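Local coordinates for monosaccharide ABC transporter substrate-binding protein, CUT2 family (Bradyrhizobium sp., PDB 4YHS) that probably binds a sugar-like solute in the periplasm and delivers it to an ABC importer of the CUT2 monosaccharide family, at residues A[268-282]-A[289-301]. Residues are numbered along the deposited sequence; the frame is centred on the assembly and turned at random.
Sequences KGKVDLLAFYMTPGV and GLIMAAPADSMVI
One water is gripped by three groups where 268-282 first meets 289-301: it accepts from L273 N at 2.8 Å and donates to L290 O at 2.9 Å and, over a longer bond, to D272 OD1. The other carboxylate oxygen of D272, OD2, forms a salt bridge with R246, and the methyl CE of selenomethionine M292 lies against D272 CG at 3.6 Å. Two backbone bonds, M292 N to L273 O (2.8 Å) and A275 N to A293 O (3.1 Å), then join the two segments; strands 272-275 and 293-296 run parallel within 13°. Between them A293 O also receives the CA-H of L274.

On the face carrying L273 and A275, I291 fills the angle between strand and helix. With CG2 anti to its backbone N, that methyl rests on L273 O, while the extended CG1 branch (chi2 179°) carries CD1 to V282 CA, 3.9 Å away. Cut back to an alanine, this position would probably lose the CD1 contact with V282, opening a gap there, and leave L273 O without the methyl that covers it. V282 also sets CG1 against A294 CB at 3.6 Å, and its own N donates to T279 OG1, capping helix 280-287. Further along, the bent chain of M278 folds CE back over A294 CB and A294 O. P295, with no N-H to give, packs ring atoms CD and CG against A275 O and F276 O, and the pairing ends there.

Strand 272-275 pairs on its other side with 247-250, and helix 280-287 links it to 293-296 by a beta-alpha-beta crossover; the second segment then runs on into helix 299-314, against helix 71-87 of the other lobe, while Y277 lies beside the bound bis-tris, an arrangement characteristic of the hinge and interlobe cleft of two-lobed periplasmic sugar-binding proteins.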
# COMPACT_ATOMS: atom_id res chain seq x y z
N LYS A 268 22.92 -12.29 -13.33
CA LYS A 268 22.74 -12.13 -11.89
C LYS A 268 23.89 -11.27 -11.32
O LYS A 268 25.05 -11.47 -11.68
CB LYS A 268 22.68 -13.49 -11.22
CG LYS A 268 22.33 -13.44 -9.74
CD LYS A 268 23.12 -14.48 -8.93
CE LYS A 268 22.22 -15.45 -8.17
NZ LYS A 268 22.98 -16.16 -7.10
N GLY A 269 23.54 -10.29 -10.49
CA GLY A 269 24.51 -9.36 -9.93
C GLY A 269 25.01 -8.27 -10.87
O GLY A 269 25.62 -7.29 -10.41
N LYS A 270 24.77 -8.43 -12.18
CA LYS A 270 25.09 -7.39 -13.16
C LYS A 270 23.93 -6.42 -13.30
O LYS A 270 24.13 -5.23 -13.56
CB LYS A 270 25.39 -7.98 -14.53
CG LYS A 270 26.62 -8.88 -14.58
CD LYS A 270 26.96 -9.25 -16.02
CE LYS A 270 28.04 -10.30 -16.08
NZ LYS A 270 28.16 -10.85 -17.44
N VAL A 271 22.72 -6.96 -13.22
CA VAL A 271 21.52 -6.16 -13.24
C VAL A 271 20.78 -6.42 -11.95
O VAL A 271 20.52 -7.58 -11.62
CB VAL A 271 20.64 -6.51 -14.45
CG1 VAL A 271 19.32 -5.71 -14.43
CG2 VAL A 271 21.41 -6.34 -15.77
N ASP A 272 20.49 -5.36 -11.19
CA ASP A 272 19.68 -5.48 -9.99
C ASP A 272 18.23 -5.09 -10.21
O ASP A 272 17.90 -4.25 -11.06
CB ASP A 272 20.28 -4.62 -8.88
CG ASP A 272 21.48 -5.28 -8.26
OD1 ASP A 272 21.30 -6.30 -7.60
OD2 ASP A 272 22.61 -4.78 -8.46
N LEU A 273 17.36 -5.74 -9.43
CA LEU A 273 15.92 -5.58 -9.59
C LEU A 273 15.31 -4.80 -8.44
O LEU A 273 15.67 -5.01 -7.28
CB LEU A 273 15.26 -6.95 -9.71
CG LEU A 273 15.93 -7.88 -10.71
CD1 LEU A 273 15.29 -9.26 -10.68
CD2 LEU A 273 15.83 -7.30 -12.13
N LEU A 274 14.37 -3.92 -8.76
CA LEU A 274 13.64 -3.21 -7.72
C LEU A 274 12.18 -3.16 -8.09
O LEU A 274 11.84 -3.16 -9.28
CB LEU A 274 14.20 -1.79 -7.52
CG LEU A 274 15.59 -1.57 -6.93
CD1 LEU A 274 16.66 -1.55 -8.00
CD2 LEU A 274 15.58 -0.26 -6.17
N ALA A 275 11.32 -3.16 -7.07
CA ALA A 275 9.89 -2.92 -7.26
C ALA A 275 9.53 -1.63 -6.51
O ALA A 275 10.24 -1.24 -5.57
CB ALA A 275 9.06 -4.11 -6.74
N PHE A 276 8.45 -0.94 -6.92
CA PHE A 276 8.01 0.23 -6.16
C PHE A 276 6.82 -0.08 -5.25
O PHE A 276 6.21 0.83 -4.68
CB PHE A 276 7.69 1.44 -7.07
CG PHE A 276 6.55 1.25 -8.03
CD1 PHE A 276 5.24 1.58 -7.67
CD2 PHE A 276 6.80 0.84 -9.33
CE1 PHE A 276 4.19 1.44 -8.59
CE2 PHE A 276 5.76 0.72 -10.24
CZ PHE A 276 4.46 1.02 -9.88
N TYR A 277 6.60 -1.37 -5.01
CA TYR A 277 5.65 -1.78 -3.97
C TYR A 277 5.92 -3.24 -3.54
O TYR A 277 6.75 -3.95 -4.13
CB TYR A 277 4.18 -1.54 -4.44
CG TYR A 277 3.67 -2.35 -5.61
CD1 TYR A 277 3.04 -3.58 -5.41
CD2 TYR A 277 3.76 -1.87 -6.91
CE1 TYR A 277 2.56 -4.32 -6.46
CE2 TYR A 277 3.30 -2.62 -7.98
CZ TYR A 277 2.68 -3.83 -7.75
OH TYR A 277 2.23 -4.57 -8.81
N MSE A 278 5.26 -3.67 -2.46
CA MSE A 278 5.62 -4.92 -1.78
C MSE A 278 4.60 -6.03 -1.99
O MSE A 278 3.39 -5.78 -1.93
CB MSE A 278 5.77 -4.65 -0.28
CG MSE A 278 6.17 -5.86 0.54
SE MSE A 278 7.98 -6.51 0.05
CE MSE A 278 9.03 -4.94 0.50
N THR A 279 5.12 -7.23 -2.24
CA THR A 279 4.31 -8.46 -2.40
C THR A 279 5.08 -9.60 -1.76
O THR A 279 6.28 -9.46 -1.53
CB THR A 279 4.09 -8.85 -3.84
OG1 THR A 279 5.35 -9.15 -4.43
CG2 THR A 279 3.39 -7.74 -4.63
N PRO A 280 4.42 -10.74 -1.49
CA PRO A 280 5.21 -11.86 -0.96
C PRO A 280 6.34 -12.31 -1.90
O PRO A 280 7.42 -12.66 -1.41
CB PRO A 280 4.15 -12.96 -0.78
CG PRO A 280 2.90 -12.20 -0.48
CD PRO A 280 2.98 -11.00 -1.41
N GLY A 281 6.11 -12.29 -3.21
CA GLY A 281 7.13 -12.69 -4.18
C GLY A 281 8.33 -11.75 -4.15
O GLY A 281 9.48 -12.17 -4.19
N VAL A 282 8.07 -10.45 -4.04
CA VAL A 282 9.16 -9.49 -3.92
C VAL A 282 9.93 -9.68 -2.60
O VAL A 282 11.16 -9.69 -2.57
CB VAL A 282 8.64 -8.05 -4.04
CG1 VAL A 282 9.75 -7.01 -3.67
CG2 VAL A 282 8.12 -7.80 -5.45
N GLY A 289 18.24 -12.74 -2.11
CA GLY A 289 19.31 -12.00 -2.77
C GLY A 289 19.06 -11.75 -4.26
O GLY A 289 19.96 -11.28 -4.95
N LEU A 290 17.87 -12.07 -4.74
CA LEU A 290 17.57 -12.00 -6.18
C LEU A 290 16.91 -10.68 -6.58
O LEU A 290 16.99 -10.26 -7.75
CB LEU A 290 16.67 -13.17 -6.58
CG LEU A 290 17.20 -14.59 -6.36
CD1 LEU A 290 16.17 -15.59 -6.84
CD2 LEU A 290 18.49 -14.82 -7.11
N ILE A 291 16.23 -10.06 -5.63
CA ILE A 291 15.66 -8.72 -5.82
C ILE A 291 16.33 -7.80 -4.81
O ILE A 291 16.53 -8.20 -3.66
CB ILE A 291 14.13 -8.71 -5.64
CG1 ILE A 291 13.45 -9.56 -6.73
CG2 ILE A 291 13.62 -7.30 -5.66
CD1 ILE A 291 11.98 -9.66 -6.64
N MSE A 292 16.72 -6.60 -5.23
CA MSE A 292 17.50 -5.74 -4.34
C MSE A 292 16.66 -5.03 -3.29
O MSE A 292 17.06 -4.94 -2.10
CB MSE A 292 18.26 -4.68 -5.13
CG MSE A 292 18.98 -3.66 -4.21
SE MSE A 292 20.08 -2.48 -5.36
CE MSE A 292 21.71 -3.46 -5.18
N ALA A 293 15.54 -4.45 -3.70
CA ALA A 293 14.79 -3.56 -2.81
C ALA A 293 13.38 -3.26 -3.29
O ALA A 293 13.10 -3.32 -4.49
CB ALA A 293 15.54 -2.24 -2.65
N ALA A 294 12.52 -2.88 -2.35
CA ALA A 294 11.18 -2.37 -2.64
C ALA A 294 10.67 -1.62 -1.40
O ALA A 294 11.00 -1.99 -0.29
CB ALA A 294 10.21 -3.52 -3.00
N PRO A 295 9.85 -0.58 -1.59
CA PRO A 295 9.24 0.10 -0.45
C PRO A 295 8.10 -0.72 0.15
O PRO A 295 7.45 -1.49 -0.57
CB PRO A 295 8.69 1.38 -1.04
CG PRO A 295 8.34 1.02 -2.43
CD PRO A 295 9.43 0.03 -2.87
N ALA A 296 7.85 -0.53 1.43
CA ALA A 296 6.69 -1.14 2.07
C ALA A 296 5.77 -0.04 2.55
O ALA A 296 6.24 0.92 3.17
CB ALA A 296 7.11 -2.03 3.20
N ASP A 297 4.48 -0.19 2.30
CA ASP A 297 3.48 0.78 2.81
C ASP A 297 2.83 0.30 4.10
O ASP A 297 1.93 0.96 4.64
CB ASP A 297 2.40 1.09 1.77
CG ASP A 297 1.40 -0.04 1.54
OD1 ASP A 297 1.68 -1.19 1.89
OD2 ASP A 297 0.35 0.24 0.94
N SER A 298 3.35 -0.80 4.63
CA SER A 298 2.83 -1.35 5.88
C SER A 298 1.29 -1.45 5.82
O SER A 298 0.57 -0.88 6.66
CB SER A 298 3.24 -0.48 7.09
OG SER A 298 4.63 -0.49 7.29
N MSE A 299 0.78 -2.14 4.80
CA MSE A 299 -0.68 -2.19 4.61
C MSE A 299 -1.41 -2.86 5.76
O MSE A 299 -2.57 -2.55 6.04
CB MSE A 299 -1.04 -2.89 3.29
CG MSE A 299 -1.24 -4.40 3.28
SE MSE A 299 0.42 -5.39 3.56
CE MSE A 299 1.26 -5.30 1.76
N VAL A 300 -0.74 -3.75 6.46
CA VAL A 300 -1.32 -4.32 7.68
C VAL A 300 -1.66 -3.22 8.71
O VAL A 300 -2.77 -3.17 9.28
CB VAL A 300 -0.36 -5.34 8.35
CG1 VAL A 300 -0.95 -5.85 9.62
CG2 VAL A 300 -0.04 -6.51 7.43
N ILE A 301 -0.69 -2.34 8.92
CA ILE A 301 -0.81 -1.21 9.82
C ILE A 301 -1.87 -0.19 9.34
O ILE A 301 -2.54 0.43 10.17
CB ILE A 301 0.55 -0.49 10.01
CG1 ILE A 301 1.67 -1.48 10.48
CG2 ILE A 301 0.41 0.63 11.03
CD1 ILE A 301 1.34 -2.32 11.73
O HOH W 1 18.45 -7.78 -7.78